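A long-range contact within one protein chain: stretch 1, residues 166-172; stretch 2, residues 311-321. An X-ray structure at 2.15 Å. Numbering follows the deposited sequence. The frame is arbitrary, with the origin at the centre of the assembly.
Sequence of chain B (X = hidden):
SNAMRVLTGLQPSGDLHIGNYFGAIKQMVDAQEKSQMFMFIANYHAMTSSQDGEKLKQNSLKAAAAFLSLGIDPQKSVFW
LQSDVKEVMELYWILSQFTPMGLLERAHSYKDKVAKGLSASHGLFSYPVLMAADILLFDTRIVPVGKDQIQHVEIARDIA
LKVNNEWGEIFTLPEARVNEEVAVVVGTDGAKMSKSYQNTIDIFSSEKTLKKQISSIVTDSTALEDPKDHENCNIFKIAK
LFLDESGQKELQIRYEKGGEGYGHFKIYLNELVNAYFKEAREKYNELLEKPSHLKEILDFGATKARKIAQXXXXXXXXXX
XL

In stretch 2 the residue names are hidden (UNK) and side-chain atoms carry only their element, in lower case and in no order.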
# COMPACT_ATOMS: atom_id res chain seq x y z
N GLU B 166 17.10 10.40 -7.40
CA GLU B 166 17.64 9.06 -7.56
C GLU B 166 17.49 8.52 -8.99
O GLU B 166 18.38 7.81 -9.47
CB GLU B 166 17.00 8.10 -6.55
CG GLU B 166 17.47 6.65 -6.68
CD GLU B 166 18.88 6.44 -6.17
OE1 GLU B 166 19.39 7.30 -5.43
OE2 GLU B 166 19.49 5.40 -6.50
N TRP B 167 16.39 8.88 -9.66
CA TRP B 167 15.99 8.23 -10.90
C TRP B 167 15.91 9.13 -12.15
O TRP B 167 15.74 8.64 -13.26
CB TRP B 167 14.63 7.55 -10.70
CG TRP B 167 14.66 6.25 -9.95
CD1 TRP B 167 15.77 5.49 -9.63
CD2 TRP B 167 13.53 5.54 -9.45
NE1 TRP B 167 15.38 4.35 -8.97
CE2 TRP B 167 14.01 4.36 -8.83
CE3 TRP B 167 12.14 5.78 -9.46
CZ2 TRP B 167 13.17 3.43 -8.23
CZ3 TRP B 167 11.30 4.85 -8.87
CH2 TRP B 167 11.82 3.70 -8.26
N GLY B 168 16.05 10.44 -11.97
CA GLY B 168 15.91 11.37 -13.08
C GLY B 168 14.58 12.11 -13.05
O GLY B 168 13.98 12.26 -12.00
N GLU B 169 14.12 12.57 -14.21
CA GLU B 169 12.88 13.34 -14.29
C GLU B 169 11.68 12.42 -14.29
O GLU B 169 11.13 12.08 -15.33
CB GLU B 169 12.85 14.19 -15.56
CG GLU B 169 13.76 15.42 -15.54
CD GLU B 169 13.92 16.05 -16.92
OE1 GLU B 169 13.13 15.71 -17.84
OE2 GLU B 169 14.85 16.87 -17.10
N ILE B 170 11.26 12.01 -13.10
CA ILE B 170 10.14 11.09 -13.02
C ILE B 170 8.86 11.87 -12.74
O ILE B 170 7.84 11.65 -13.40
CB ILE B 170 10.34 10.04 -11.90
CG1 ILE B 170 11.64 9.27 -12.09
CG2 ILE B 170 9.18 9.08 -11.90
CD1 ILE B 170 11.83 8.68 -13.48
N PHE B 171 8.92 12.77 -11.76
CA PHE B 171 7.71 13.43 -11.27
C PHE B 171 7.72 14.93 -11.43
O PHE B 171 8.75 15.59 -11.29
CB PHE B 171 7.49 13.12 -9.79
CG PHE B 171 7.11 11.72 -9.53
CD1 PHE B 171 6.06 11.15 -10.21
CD2 PHE B 171 7.80 10.96 -8.59
CE1 PHE B 171 5.71 9.84 -9.98
CE2 PHE B 171 7.45 9.65 -8.35
CZ PHE B 171 6.41 9.08 -9.04
N THR B 172 6.54 15.48 -11.70
CA THR B 172 6.37 16.91 -11.67
C THR B 172 6.26 17.33 -10.21
O THR B 172 5.69 16.60 -9.40
CB THR B 172 5.08 17.29 -12.41
OG1 THR B 172 5.23 16.95 -13.79
CG2 THR B 172 4.79 18.78 -12.28
N UNK B 311 0.88 4.89 -18.15
CA UNK B 311 2.05 5.50 -18.76
C UNK B 311 3.11 5.84 -17.70
O UNK B 311 4.30 5.62 -17.90
c UNK B 311 0.26 7.59 -21.54
c UNK B 311 1.65 6.72 -19.57
o UNK B 311 -0.16 8.57 -20.86
o UNK B 311 0.22 7.57 -22.78
c UNK B 311 0.84 6.38 -20.82
N UNK B 312 2.68 6.36 -16.55
CA UNK B 312 3.62 6.71 -15.49
C UNK B 312 4.25 5.44 -14.95
O UNK B 312 5.47 5.36 -14.79
c UNK B 312 5.02 8.72 -13.62
c UNK B 312 2.95 7.50 -14.36
c UNK B 312 4.50 10.14 -13.86
c UNK B 312 3.88 7.80 -13.17
n UNK B 312 5.47 11.04 -14.57
N UNK B 313 3.42 4.43 -14.69
CA UNK B 313 3.94 3.16 -14.16
C UNK B 313 4.93 2.45 -15.09
O UNK B 313 5.83 1.79 -14.60
c UNK B 313 2.81 2.21 -13.74
c UNK B 313 1.98 2.73 -12.53
se UNK B 313 3.02 3.45 -10.99
c UNK B 313 3.76 1.80 -10.25
N UNK B 314 4.77 2.59 -16.40
CA UNK B 314 5.72 2.00 -17.35
C UNK B 314 7.11 2.59 -17.12
O UNK B 314 8.12 1.88 -17.19
c UNK B 314 4.16 1.32 -19.27
o UNK B 314 3.95 2.61 -21.32
c UNK B 314 3.44 1.79 -20.55
c UNK B 314 5.27 2.25 -18.80
n UNK B 314 2.24 1.25 -20.77
N UNK B 315 7.16 3.90 -16.85
CA UNK B 315 8.41 4.57 -16.54
C UNK B 315 8.95 4.12 -15.18
O UNK B 315 10.15 3.84 -15.04
n UNK B 315 7.21 10.24 -19.08
c UNK B 315 7.72 8.15 -17.83
c UNK B 315 7.92 6.64 -17.92
c UNK B 315 8.22 6.08 -16.54
c UNK B 315 7.43 8.76 -19.20
N UNK B 316 8.07 4.06 -14.19
CA UNK B 316 8.47 3.63 -12.86
C UNK B 316 9.01 2.20 -12.88
O UNK B 316 10.00 1.89 -12.21
c UNK B 316 7.71 3.09 -10.53
c UNK B 316 7.31 3.69 -11.88
c UNK B 316 6.80 5.14 -11.77
c UNK B 316 7.73 6.04 -11.08
N UNK B 317 8.34 1.33 -13.63
CA UNK B 317 8.73 -0.08 -13.73
C UNK B 317 10.15 -0.24 -14.25
O UNK B 317 10.89 -1.12 -13.79
c UNK B 317 4.21 -2.35 -12.85
c UNK B 317 4.94 -1.35 -12.23
o UNK B 317 3.06 -2.82 -12.25
c UNK B 317 5.80 -2.39 -14.64
c UNK B 317 6.54 -1.36 -14.04
c UNK B 317 4.64 -2.89 -14.05
c UNK B 317 6.10 -0.86 -12.83
c UNK B 317 7.81 -0.83 -14.69
N UNK B 318 10.52 0.59 -15.22
CA UNK B 318 11.87 0.53 -15.76
C UNK B 318 12.90 0.86 -14.67
O UNK B 318 14.00 0.29 -14.65
o UNK B 318 13.01 -0.83 -18.29
c UNK B 318 13.44 1.45 -17.58
c UNK B 318 13.76 0.17 -18.38
c UNK B 318 12.03 1.45 -16.97
o UNK B 318 14.77 0.16 -19.12
N UNK B 319 12.54 1.75 -13.74
CA UNK B 319 13.47 2.18 -12.69
C UNK B 319 13.53 1.24 -11.49
O UNK B 319 14.56 1.18 -10.81
c UNK B 319 13.12 4.64 -13.35
n UNK B 319 16.84 4.96 -14.14
c UNK B 319 13.17 3.60 -12.22
c UNK B 319 14.39 4.59 -14.20
c UNK B 319 15.53 5.33 -13.55
N UNK B 320 12.44 0.53 -11.20
CA UNK B 320 12.38 -0.30 -9.99
C UNK B 320 12.56 -1.78 -10.32
O UNK B 320 12.71 -2.63 -9.43
c UNK B 320 9.92 -0.77 -9.92
c UNK B 320 11.06 -0.08 -9.21
c UNK B 320 11.17 -0.60 -7.77
c UNK B 320 12.19 0.15 -6.91
N UNK B 321 12.55 -2.09 -11.61
CA UNK B 321 12.89 -3.43 -12.07
C UNK B 321 11.70 -4.35 -12.29
O UNK B 321 11.86 -5.57 -12.26

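Position 311 has three side-chain carbons in a row, the third carrying two oxygens. It lies out of reach of stretch 1. It is Glu 311.

Position 312 has four carbons in a row ending in a nitrogen. The nitrogen lies 2.7 Å from O of Ile 170, and the chain passes the ring of Phe 171. This is Lys 312. Its NZ donates a hydrogen bond to Ile 170 O, and its CD is 3.9 Å from Phe 171 CE1.

Position 313 has two carbons, a selenium and a terminal carbon, unbranched. It makes no contact with stretch 1. It is Met 313, present as selenomethionine.

Position 314 has three carbons, the third carrying one oxygen and one nitrogen. It is out of reach of stretch 1. The amide identifies Gln 314.

Position 315 again has four carbons ending in a nitrogen. The chain is extended and makes no contact with stretch 1. It is Lys 315.

Position 316 has four carbons, forked at the first, with one arm two carbons long. It packs against Trp 167, Ile 170 and Phe 171. This is Ile 316. Its CD1 lies 3.5 Å from Ile 170 CG2 and 3.9 Å from Phe 171 CZ.

Position 317 has one carbon, then a six-carbon ring bearing an oxygen. Its CA-to-CB bond points away from stretch 1. It is Tyr 317.

Position 318 has three carbons, the third carrying two oxygens. It is exposed and does not touch stretch 1. It is Glu 318.

Position 319 has four carbons in a row ending in a nitrogen. Its first carbon sits over the indole of Trp 167. This is Lys 319. Its CB is 3.6 Å from the centroid of the six-membered ring of Trp 167, a CH-pi contact, and its CE is 3.3 Å from Trp 167 O.

Position 320 has four carbons, forked at the first, with one arm two carbons long. It meets the edge of the indole. It is Ile 320, with CD1 3.7 Å from Trp 167 CZ2.

Position 321 has no side-chain atoms and positive phi, just past the helix. It is Gly 321.

The contact is mainly apolar. One side of the helix, at 312, 316, 319 and 320, meets Trp 167, Ile 170 and Phe 171. Ile 316 touches all three of these residues. The Lys 312 hydrogen bond satisfies a loop carbonyl and ties the loop to the helix.

Stretch 2 (311-321) EKMQKIYEKIG
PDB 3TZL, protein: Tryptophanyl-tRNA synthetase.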